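Local structure of foldase protein PrsA 2 (Bacillus anthracis, 6VJ4) at residues K51-A56 with D78-I83; Y42-D47 with K86-K91; D36-K41 with K228-E233; V97-V102 with S210-L215. The protein catalyses the cis-trans isomerisation of peptidyl-proline bonds, helps secreted proteins fold outside the cell after translocation, and is important for secretion of the protective antigen. All coordinates share one frame; numbering follows the deposited sequence.

Contact 1 of 4, residues K51-A56 with D78-I83; sequences KEVQKA and DFKNQI
Glu52 opens the contact with its aliphatic part: CB lies 3.6 Å from Ile83 CG2, and CG rests against the same methyl. CG stands anti to the backbone N (chi1 -169°), and a bend at chi2 turns CD away from residues 78-83. OE2 forms a salt bridge with Lys86, farther along the same helix 76-95, while OE1 has a weak one with Lys55 NZ, one helical turn on. A charged residue thus supplies only hydrocarbon to the contact with residues 78-83. Val53 comes next and lies where the two backbones approach most closely, its CA 6.5 Å from that of Lys80. Its CG2 meets Ile83 CD1 at 3.6 Å and also faces the backbone of Lys80, with CA at 4.1 Å; its own CA sits beside Ile83 CD1, so Ile83 CD1 lies against both the side chain and the CA of Val53. Ala56 ends the walk. Its CB touches Phe79 CZ at 3.5 Å, reaching the ring at its edge and near its plane, whereas Ile83 CG1, a turn along the same helix as Phe79, lies over one face, offset toward the rim. The segment axes pass 9.9 Å apart in an oblique crossing, at 121° between their N-to-C directions, and between these two segments the packing is apolar. Helix 64-70 adds a third side to this all-helical N-terminal region: Phe64 stacks edge-to-face with Phe79 and also touches Ala56, Leu68 packs on the same phenyl group, and Gln82 is tied to Glu31 and Gln35 of helix 28-41.

Contact 2 of 4, residues Y42-D47 with K86-K91; sequences YKVSDD and KLSMNK
Tyr42 and Ser88 bring the two backbones together, their CA atoms 5.2 Å apart. Tyr42 is the first residue to leave the helical conformation after helix 28-41, and from it the chain runs extended across helix 86-91 until Ser45, whose hydroxyl N-caps helix 46-60 through Asp48 N. Along this link the side chains divide the work. Ser88 OG lies 2.8 Å from Tyr42 O, although its proton could serve Lys84 O instead, and Tyr42 CB sits on Ser88 O at 3.4 Å while its hydroxyl reaches on to Glu233. Lys91 stays extended from CG onward and brings NZ to 2.7 Å from Lys43 O, approaching in the carbonyl plane with a C=O...N angle of 146°. Val44 supplies the apolar part: CG1 packs on Leu87 CD1 at 4.0 Å, the two side chains crossing at about a right angle, and CG2 lies 3.6 Å from Ser88 OG. The ammonium group thus engages a carbonyl just beyond the end of helix 28-41, where a positive charge would probably be favourable. The link is held to helix 76-95 through side chains: a lysine bond to a carbonyl, apolar packing of Val44, and a serine hydroxyl whose proton may go elsewhere.

Contact 3 of 4, residues D36-K41 with K228-E233; sequences DVITKK and KLLQSE
Glu233 OE2 is met by two consecutive residues, by a hydrogen bond with Tyr42 OH and by a weak 3.4 Å bond from Lys41 NZ. This is a helix-helix crossing that joins the two ends of the chain: helix 28-41, near the N terminus, meets helix 223-236, near the C terminus, consistent with the composite N- and C-terminal domain of PrsA proteins. The segment axes are nearly perpendicular, at 84°, and 10.6 Å apart. The other carboxylate oxygen, Glu233 OE1, takes the better bond of the salt bridge, 3.2 Å from Lys41 NZ, which comes in from above the carboxylate plane. Lys41 reaches it with an extended chain that meets the glutamate at about a right angle and lays its CD beside the carboxylate. Buried as Glu233 is, the lysine and tyrosine together probably make its negative charge tolerable. Its chi1 of -149° puts CG well off a fully anti position, and the chain bends again at chi2. Beneath this polar end the packing is apolar. Ile38 projects its longer branch between Leu230 and Glu233, and CD1 touches Glu233 CG at 3.8 Å, with Val37 CG1 farther off at 4.3 Å. Val37 also packs on Leu29 of the second subunit, so the helix serves both the fold and the dimer. Leu230 is shared with Tyr30 and Ala34 of helix 28-41, and its CD1 meets Ile38 CG1 at 3.7 Å.

Contact 4 of 4, residues V97-V102 with S210-L215; sequences VTEKDV and SIRKNL
Val102 and Ile211 form the tight side of the contact, CG1 of the valine lying 3.8 Å from CG2 of the isoleucine. Leu215 continues it, CD1 resting 3.7 Å from Asp101 O and farther from Val97 CG1, at 4.1 Å. The other side is polar and hydrated. Arg212 starts out extended and bends at chi3 (-68°), which turns NE; the guanidinium lies beside Val97 and Glu99 at the start of helix 99-104. Its NH1 donates to Val97 O at 2.8 Å, from above the carbonyl plane and with a bent N-H...O angle of 140°. Glu99 OE1 lies at the edge, in the guanidinium plane, with the carboxylate turned 24° from it, and makes a weak salt bridge with NH2 at 3.4 Å; the other carboxylate oxygen pairs with Tyr204 OH. A water donates to Val97 O and accepts from Arg212 NH2, while Val102 CG2 lies over one guanidinium face near its rim. Thr98 and Asp101 close a capping box that fixes the first turn. Helix 99-104 leads through His105 and Tyr106, which pack on Ile211, to strand 110-117 of the PpiC-type isomerase domain, and helix 204-220 carries the chain back from strand 189-198, so the contact joins the two connections of that domain.

How the contacts relate
Contact 1 joins helices 46-60 and 76-95; contact 2 joins the loop leading into helix 46-60 to helix 76-95, and the two touch through the Glu52-Lys86 salt bridge. The first is purely apolar across its segments, whereas the second uses a lysine bond to a backbone carbonyl, and perhaps a serine one. Contact 3 is the more buried and brings in the C-terminal helix 223-236. It joins contact 2 through Tyr42 and Glu233, with Ser88 against Ile38 and Met89 against Leu230, so contacts 1 to 3 make a continuous helical body. Contact 4 stands apart, touching none of the others: partly buried, with a hydrated arginine side, it lies where the chain enters and leaves the isomerase domain.

Contact 1 of 4, residues K51-A56 with D78-I83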
# COMPACT_ATOMS: atom_id res chain seq x y z
N LYS A 51 -23.75 -2.78 17.33
CA LYS A 51 -24.31 -2.03 18.48
C LYS A 51 -24.10 -0.53 18.26
O LYS A 51 -25.02 0.25 18.57
CB LYS A 51 -23.70 -2.49 19.81
CG LYS A 51 -24.06 -1.62 21.01
CD LYS A 51 -23.81 -2.28 22.35
CE LYS A 51 -24.77 -3.41 22.65
NZ LYS A 51 -24.54 -4.00 23.99
N GLU A 52 -22.93 -0.14 17.74
CA GLU A 52 -22.63 1.30 17.51
C GLU A 52 -23.52 1.79 16.36
O GLU A 52 -23.95 2.96 16.41
CB GLU A 52 -21.14 1.49 17.21
CG GLU A 52 -20.69 2.95 17.22
CD GLU A 52 -20.74 3.63 18.58
OE1 GLU A 52 -20.92 2.93 19.60
OE2 GLU A 52 -20.62 4.88 18.62
N VAL A 53 -23.77 0.93 15.37
CA VAL A 53 -24.65 1.29 14.21
C VAL A 53 -26.08 1.52 14.72
O VAL A 53 -26.69 2.52 14.30
CB VAL A 53 -24.64 0.22 13.10
CG1 VAL A 53 -25.79 0.40 12.13
CG2 VAL A 53 -23.31 0.17 12.35
N GLN A 54 -26.58 0.62 15.57
CA GLN A 54 -27.96 0.72 16.12
C GLN A 54 -28.09 1.98 16.99
O GLN A 54 -29.18 2.58 16.99
CB GLN A 54 -28.32 -0.53 16.93
CG GLN A 54 -28.35 -1.80 16.10
CD GLN A 54 -29.36 -1.74 14.98
OE1 GLN A 54 -30.29 -0.93 14.98
NE2 GLN A 54 -29.19 -2.61 14.00
N LYS A 55 -27.02 2.35 17.70
CA LYS A 55 -27.06 3.55 18.58
C LYS A 55 -27.31 4.78 17.69
O LYS A 55 -27.98 5.72 18.16
CB LYS A 55 -25.77 3.63 19.40
CG LYS A 55 -25.87 4.44 20.68
CD LYS A 55 -24.61 4.40 21.53
CE LYS A 55 -23.42 5.07 20.88
NZ LYS A 55 -22.27 5.15 21.81
N ALA A 56 -26.81 4.75 16.45
CA ALA A 56 -26.99 5.87 15.50
C ALA A 56 -28.41 5.83 14.90
O ALA A 56 -28.97 6.92 14.66
CB ALA A 56 -25.94 5.82 14.42
N ASP A 78 -21.57 1.43 3.83
CA ASP A 78 -20.45 2.41 3.91
C ASP A 78 -20.33 2.89 5.37
O ASP A 78 -19.21 2.86 5.90
CB ASP A 78 -20.67 3.59 2.96
CG ASP A 78 -19.51 4.56 2.87
OD1 ASP A 78 -18.39 4.19 3.29
OD2 ASP A 78 -19.72 5.69 2.38
N PHE A 79 -21.46 3.27 5.97
CA PHE A 79 -21.51 3.75 7.38
C PHE A 79 -20.90 2.69 8.31
O PHE A 79 -19.97 3.03 9.08
CB PHE A 79 -22.96 4.09 7.75
CG PHE A 79 -23.18 4.56 9.17
CD1 PHE A 79 -22.64 5.76 9.61
CD2 PHE A 79 -23.97 3.82 10.04
CE1 PHE A 79 -22.85 6.19 10.91
CE2 PHE A 79 -24.18 4.26 11.34
CZ PHE A 79 -23.62 5.44 11.77
N LYS A 80 -21.38 1.45 8.21
CA LYS A 80 -20.87 0.32 9.05
C LYS A 80 -19.35 0.22 8.90
O LYS A 80 -18.66 0.13 9.94
CB LYS A 80 -21.56 -0.99 8.65
CG LYS A 80 -21.15 -2.20 9.48
CD LYS A 80 -21.86 -3.49 9.10
CE LYS A 80 -21.36 -4.67 9.91
NZ LYS A 80 -22.05 -5.93 9.54
N ASN A 81 -18.84 0.24 7.66
CA ASN A 81 -17.37 0.16 7.44
C ASN A 81 -16.68 1.36 8.10
O ASN A 81 -15.54 1.18 8.56
CB ASN A 81 -16.99 0.07 5.96
CG ASN A 81 -17.17 -1.32 5.39
OD1 ASN A 81 -17.36 -2.28 6.14
ND2 ASN A 81 -17.09 -1.44 4.08
N GLN A 82 -17.34 2.52 8.16
CA GLN A 82 -16.72 3.73 8.78
C GLN A 82 -16.73 3.56 10.31
O GLN A 82 -15.78 4.02 10.96
CB GLN A 82 -17.43 5.03 8.37
CG GLN A 82 -17.52 5.27 6.87
CD GLN A 82 -16.20 5.25 6.13
OE1 GLN A 82 -15.26 4.55 6.48
NE2 GLN A 82 -16.13 6.02 5.05
N ILE A 83 -17.79 2.93 10.84
CA ILE A 83 -17.90 2.66 12.30
C ILE A 83 -16.86 1.60 12.68
O ILE A 83 -16.17 1.77 13.70
CB ILE A 83 -19.33 2.26 12.70
CG1 ILE A 83 -20.27 3.47 12.66
CG2 ILE A 83 -19.36 1.57 14.05
CD1 ILE A 83 -21.61 3.24 13.32

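Contact 2 of 4, residues Y42-D47 with K86-K91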
# COMPACT_ATOMS: atom_id res chain seq x y z
N TYR A 42 -6.18 -4.23 14.60
CA TYR A 42 -6.96 -3.91 15.82
C TYR A 42 -8.40 -4.41 15.63
O TYR A 42 -9.29 -3.62 15.27
CB TYR A 42 -6.85 -2.41 16.10
CG TYR A 42 -5.43 -1.95 16.26
CD1 TYR A 42 -4.76 -2.13 17.46
CD2 TYR A 42 -4.73 -1.40 15.20
CE1 TYR A 42 -3.44 -1.73 17.61
CE2 TYR A 42 -3.41 -0.99 15.34
CZ TYR A 42 -2.76 -1.16 16.55
OH TYR A 42 -1.47 -0.76 16.72
N LYS A 43 -8.59 -5.69 15.93
CA LYS A 43 -9.88 -6.39 15.68
C LYS A 43 -10.97 -5.95 16.66
O LYS A 43 -10.70 -5.85 17.88
CB LYS A 43 -9.67 -7.91 15.76
CG LYS A 43 -8.92 -8.51 14.58
CD LYS A 43 -8.69 -10.00 14.68
CE LYS A 43 -8.24 -10.61 13.36
NZ LYS A 43 -7.06 -9.91 12.81
N VAL A 44 -12.16 -5.72 16.11
CA VAL A 44 -13.40 -5.38 16.87
C VAL A 44 -14.48 -6.35 16.37
O VAL A 44 -14.48 -6.63 15.15
CB VAL A 44 -13.78 -3.90 16.66
CG1 VAL A 44 -15.11 -3.56 17.31
CG2 VAL A 44 -12.68 -2.97 17.14
N SER A 45 -15.31 -6.86 17.27
CA SER A 45 -16.37 -7.85 16.90
C SER A 45 -17.48 -7.17 16.10
O SER A 45 -17.76 -5.99 16.36
CB SER A 45 -16.94 -8.51 18.13
OG SER A 45 -17.66 -7.57 18.91
N ASP A 46 -18.11 -7.91 15.18
CA ASP A 46 -19.26 -7.37 14.40
C ASP A 46 -20.38 -7.00 15.38
O ASP A 46 -21.15 -6.08 15.06
CB ASP A 46 -19.74 -8.36 13.34
CG ASP A 46 -18.85 -8.43 12.11
OD1 ASP A 46 -18.24 -7.40 11.76
OD2 ASP A 46 -18.77 -9.52 11.51
N ASP A 47 -20.45 -7.69 16.53
CA ASP A 47 -21.48 -7.37 17.56
C ASP A 47 -21.25 -5.94 18.05
O ASP A 47 -22.23 -5.18 18.13
CB ASP A 47 -21.46 -8.36 18.72
CG ASP A 47 -21.90 -9.78 18.38
OD1 ASP A 47 -22.37 -10.00 17.25
OD2 ASP A 47 -21.77 -10.66 19.25
N LYS A 86 -13.63 3.43 12.92
CA LYS A 86 -13.57 4.30 14.13
C LYS A 86 -13.26 3.45 15.37
O LYS A 86 -12.34 3.83 16.14
CB LYS A 86 -14.88 5.06 14.35
CG LYS A 86 -14.83 6.07 15.49
CD LYS A 86 -16.19 6.53 15.98
CE LYS A 86 -16.96 5.43 16.68
NZ LYS A 86 -18.19 5.95 17.32
N LEU A 87 -14.00 2.36 15.56
CA LEU A 87 -13.81 1.49 16.76
C LEU A 87 -12.41 0.86 16.72
O LEU A 87 -11.78 0.78 17.80
CB LEU A 87 -14.89 0.41 16.80
CG LEU A 87 -16.31 0.91 17.06
CD1 LEU A 87 -17.31 -0.23 17.00
CD2 LEU A 87 -16.40 1.62 18.41
N SER A 88 -11.94 0.43 15.55
CA SER A 88 -10.58 -0.18 15.47
C SER A 88 -9.52 0.88 15.76
O SER A 88 -8.52 0.58 16.42
CB SER A 88 -10.37 -0.84 14.14
OG SER A 88 -11.22 -1.96 14.01
N MSE A 89 -9.76 2.11 15.30
CA MSE A 89 -8.83 3.21 15.53
C MSE A 89 -8.82 3.55 17.02
O MSE A 89 -7.75 3.81 17.58
CB MSE A 89 -9.24 4.42 14.69
CG MSE A 89 -8.16 5.46 14.56
SE MSE A 89 -6.54 4.68 13.78
CE MSE A 89 -6.18 5.38 11.99
N ASN A 90 -10.00 3.56 17.65
CA ASN A 90 -10.11 3.85 19.07
C ASN A 90 -9.30 2.82 19.86
O ASN A 90 -8.63 3.21 20.83
CB ASN A 90 -11.55 3.86 19.57
CG ASN A 90 -12.34 5.08 19.15
OD1 ASN A 90 -11.79 5.99 18.54
ND2 ASN A 90 -13.61 5.11 19.50
N LYS A 91 -9.40 1.55 19.46
CA LYS A 91 -8.67 0.45 20.15
C LYS A 91 -7.17 0.64 19.94
O LYS A 91 -6.40 0.43 20.91
CB LYS A 91 -9.16 -0.91 19.64
CG LYS A 91 -8.53 -2.12 20.30
CD LYS A 91 -9.00 -3.44 19.72
CE LYS A 91 -8.32 -4.64 20.36
NZ LYS A 91 -8.76 -5.92 19.75

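Contact 3 of 4, residues D36-K41 with K228-E233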
# COMPACT_ATOMS: atom_id res chain seq x y z
N ASP A 36 -8.17 -1.09 5.98
CA ASP A 36 -7.92 -2.56 6.05
C ASP A 36 -6.75 -2.87 7.00
O ASP A 36 -6.85 -3.86 7.74
CB ASP A 36 -7.66 -3.16 4.66
CG ASP A 36 -8.92 -3.46 3.87
OD1 ASP A 36 -9.88 -2.66 3.96
OD2 ASP A 36 -8.95 -4.51 3.19
N VAL A 37 -5.69 -2.06 6.95
CA VAL A 37 -4.50 -2.28 7.83
C VAL A 37 -4.93 -2.15 9.29
O VAL A 37 -4.63 -3.06 10.08
CB VAL A 37 -3.36 -1.31 7.48
CG1 VAL A 37 -2.20 -1.41 8.47
CG2 VAL A 37 -2.86 -1.52 6.06
N ILE A 38 -5.63 -1.06 9.63
CA ILE A 38 -6.07 -0.81 11.04
C ILE A 38 -7.10 -1.87 11.48
O ILE A 38 -6.91 -2.46 12.56
CB ILE A 38 -6.64 0.61 11.18
CG1 ILE A 38 -5.58 1.66 10.81
CG2 ILE A 38 -7.21 0.85 12.57
CD1 ILE A 38 -4.28 1.52 11.58
N THR A 39 -8.13 -2.11 10.66
CA THR A 39 -9.22 -3.06 11.02
C THR A 39 -8.69 -4.49 11.13
O THR A 39 -9.30 -5.27 11.87
CB THR A 39 -10.38 -2.96 10.03
OG1 THR A 39 -9.87 -3.19 8.72
CG2 THR A 39 -11.09 -1.63 10.09
N LYS A 40 -7.61 -4.82 10.41
CA LYS A 40 -7.06 -6.20 10.49
C LYS A 40 -6.22 -6.36 11.76
O LYS A 40 -6.33 -7.42 12.41
CB LYS A 40 -6.20 -6.54 9.26
CG LYS A 40 -5.66 -7.97 9.24
CD LYS A 40 -4.68 -8.25 8.11
CE LYS A 40 -4.21 -9.69 8.09
NZ LYS A 40 -5.31 -10.62 7.78
N LYS A 41 -5.40 -5.35 12.09
CA LYS A 41 -4.50 -5.43 13.27
C LYS A 41 -5.28 -5.22 14.58
O LYS A 41 -5.01 -5.95 15.55
CB LYS A 41 -3.36 -4.41 13.18
CG LYS A 41 -2.38 -4.47 14.34
CD LYS A 41 -1.17 -3.59 14.21
CE LYS A 41 -0.25 -3.72 15.41
NZ LYS A 41 0.91 -2.81 15.31
N LYS A 228 -0.84 10.44 12.44
CA LYS A 228 0.60 10.05 12.51
C LYS A 228 0.68 8.57 12.89
O LYS A 228 1.66 7.91 12.49
CB LYS A 228 1.35 10.97 13.48
CG LYS A 228 1.49 12.42 13.03
CD LYS A 228 2.02 13.36 14.10
CE LYS A 228 3.41 13.03 14.59
NZ LYS A 228 4.42 13.14 13.50
N LEU A 229 -0.32 8.07 13.62
CA LEU A 229 -0.39 6.64 14.03
C LEU A 229 -0.72 5.79 12.80
O LEU A 229 -0.22 4.65 12.72
CB LEU A 229 -1.45 6.47 15.12
CG LEU A 229 -1.74 5.04 15.56
CD1 LEU A 229 -0.47 4.31 15.96
CD2 LEU A 229 -2.74 5.02 16.70
N LEU A 230 -1.54 6.32 11.89
CA LEU A 230 -1.89 5.57 10.66
C LEU A 230 -0.65 5.48 9.75
O LEU A 230 -0.34 4.36 9.31
CB LEU A 230 -3.06 6.28 9.96
CG LEU A 230 -3.53 5.67 8.64
CD1 LEU A 230 -3.81 4.18 8.79
CD2 LEU A 230 -4.76 6.39 8.13
N GLN A 231 0.04 6.60 9.53
CA GLN A 231 1.26 6.63 8.66
C GLN A 231 2.32 5.67 9.21
O GLN A 231 2.97 4.98 8.40
CB GLN A 231 1.83 8.04 8.58
CG GLN A 231 0.89 9.05 7.93
CD GLN A 231 1.46 10.46 7.96
OE1 GLN A 231 2.57 10.69 8.43
NE2 GLN A 231 0.70 11.41 7.45
N SER A 232 2.51 5.65 10.53
CA SER A 232 3.52 4.75 11.15
C SER A 232 3.09 3.29 10.99
O SER A 232 3.96 2.45 10.72
CB SER A 232 3.75 5.10 12.60
OG SER A 232 2.56 4.96 13.35
N GLU A 233 1.79 3.02 11.12
CA GLU A 233 1.25 1.63 11.01
C GLU A 233 1.46 1.12 9.58
O GLU A 233 1.89 -0.04 9.42
CB GLU A 233 -0.23 1.62 11.42
CG GLU A 233 -0.68 0.32 12.05
CD GLU A 233 0.02 -0.02 13.35
OE1 GLU A 233 1.22 -0.35 13.31
OE2 GLU A 233 -0.62 0.09 14.41

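Contact 4 of 4, residues V97-V102 with S210-L215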
# COMPACT_ATOMS: atom_id res chain seq x y z
N VAL A 97 -0.95 3.71 24.22
CA VAL A 97 -0.49 4.26 25.53
C VAL A 97 0.25 3.15 26.28
O VAL A 97 -0.41 2.18 26.72
CB VAL A 97 -1.64 4.86 26.35
CG1 VAL A 97 -1.15 5.42 27.68
CG2 VAL A 97 -2.39 5.93 25.57
N THR A 98 1.56 3.29 26.40
CA THR A 98 2.42 2.28 27.07
C THR A 98 2.63 2.67 28.54
O THR A 98 2.40 3.84 28.88
CB THR A 98 3.78 2.17 26.37
OG1 THR A 98 4.46 3.41 26.57
CG2 THR A 98 3.66 1.87 24.89
N GLU A 99 3.05 1.72 29.36
CA GLU A 99 3.34 2.01 30.79
C GLU A 99 4.40 3.11 30.84
O GLU A 99 4.32 3.95 31.75
CB GLU A 99 3.80 0.74 31.51
CG GLU A 99 4.02 0.92 33.01
CD GLU A 99 2.78 1.22 33.83
OE1 GLU A 99 1.65 1.02 33.31
OE2 GLU A 99 2.93 1.65 35.00
N LYS A 100 5.36 3.08 29.90
CA LYS A 100 6.41 4.15 29.85
C LYS A 100 5.74 5.51 29.59
O LYS A 100 6.13 6.50 30.25
CB LYS A 100 7.45 3.87 28.77
CG LYS A 100 8.38 5.04 28.49
CD LYS A 100 9.63 4.68 27.72
CE LYS A 100 10.49 5.90 27.41
NZ LYS A 100 10.85 6.65 28.64
N ASP A 101 4.77 5.56 28.68
CA ASP A 101 4.04 6.83 28.41
C ASP A 101 3.39 7.30 29.71
O ASP A 101 3.45 8.51 30.00
CB ASP A 101 2.96 6.67 27.34
CG ASP A 101 3.48 6.46 25.92
OD1 ASP A 101 4.58 6.96 25.62
OD2 ASP A 101 2.77 5.80 25.12
N VAL A 102 2.76 6.39 30.46
CA VAL A 102 2.10 6.81 31.73
C VAL A 102 3.17 7.35 32.68
O VAL A 102 2.98 8.47 33.20
CB VAL A 102 1.27 5.67 32.32
CG1 VAL A 102 0.67 6.04 33.68
CG2 VAL A 102 0.18 5.26 31.34
N SER A 210 -5.58 7.34 36.18
CA SER A 210 -6.09 8.65 35.68
C SER A 210 -5.16 9.22 34.61
O SER A 210 -5.67 9.83 33.65
CB SER A 210 -6.29 9.64 36.82
OG SER A 210 -5.05 10.00 37.42
N ILE A 211 -3.84 9.09 34.79
CA ILE A 211 -2.89 9.57 33.74
C ILE A 211 -3.16 8.81 32.44
O ILE A 211 -3.18 9.46 31.36
CB ILE A 211 -1.44 9.39 34.22
CG1 ILE A 211 -1.15 10.26 35.45
CG2 ILE A 211 -0.47 9.65 33.08
CD1 ILE A 211 0.19 10.01 36.12
N ARG A 212 -3.34 7.50 32.53
CA ARG A 212 -3.58 6.66 31.32
C ARG A 212 -4.88 7.13 30.65
O ARG A 212 -4.87 7.31 29.43
CB ARG A 212 -3.65 5.17 31.68
CG ARG A 212 -3.96 4.26 30.50
CD ARG A 212 -3.95 2.79 30.87
NE ARG A 212 -2.61 2.33 31.19
CZ ARG A 212 -1.72 1.91 30.29
NH1 ARG A 212 -2.02 1.88 29.00
NH2 ARG A 212 -0.52 1.52 30.69
N LYS A 213 -5.93 7.32 31.45
CA LYS A 213 -7.25 7.77 30.91
C LYS A 213 -7.07 9.11 30.18
O LYS A 213 -7.63 9.24 29.07
CB LYS A 213 -8.27 7.89 32.05
CG LYS A 213 -9.64 8.42 31.63
CD LYS A 213 -10.63 8.48 32.77
CE LYS A 213 -10.99 7.12 33.33
NZ LYS A 213 -12.09 7.21 34.32
N ASN A 214 -6.34 10.05 30.78
CA ASN A 214 -6.09 11.39 30.19
C ASN A 214 -5.32 11.25 28.88
O ASN A 214 -5.69 11.93 27.92
CB ASN A 214 -5.29 12.31 31.12
CG ASN A 214 -6.12 12.97 32.20
OD1 ASN A 214 -7.35 12.95 32.14
ND2 ASN A 214 -5.45 13.58 33.17
N LEU A 215 -4.30 10.40 28.83
CA LEU A 215 -3.52 10.25 27.57
C LEU A 215 -4.40 9.59 26.51
O LEU A 215 -4.29 10.00 25.34
CB LEU A 215 -2.26 9.42 27.82
CG LEU A 215 -1.12 10.12 28.55
CD1 LEU A 215 -0.01 9.15 28.87
CD2 LEU A 215 -0.59 11.29 27.73
O HOH W 1 0.30 -0.48 28.52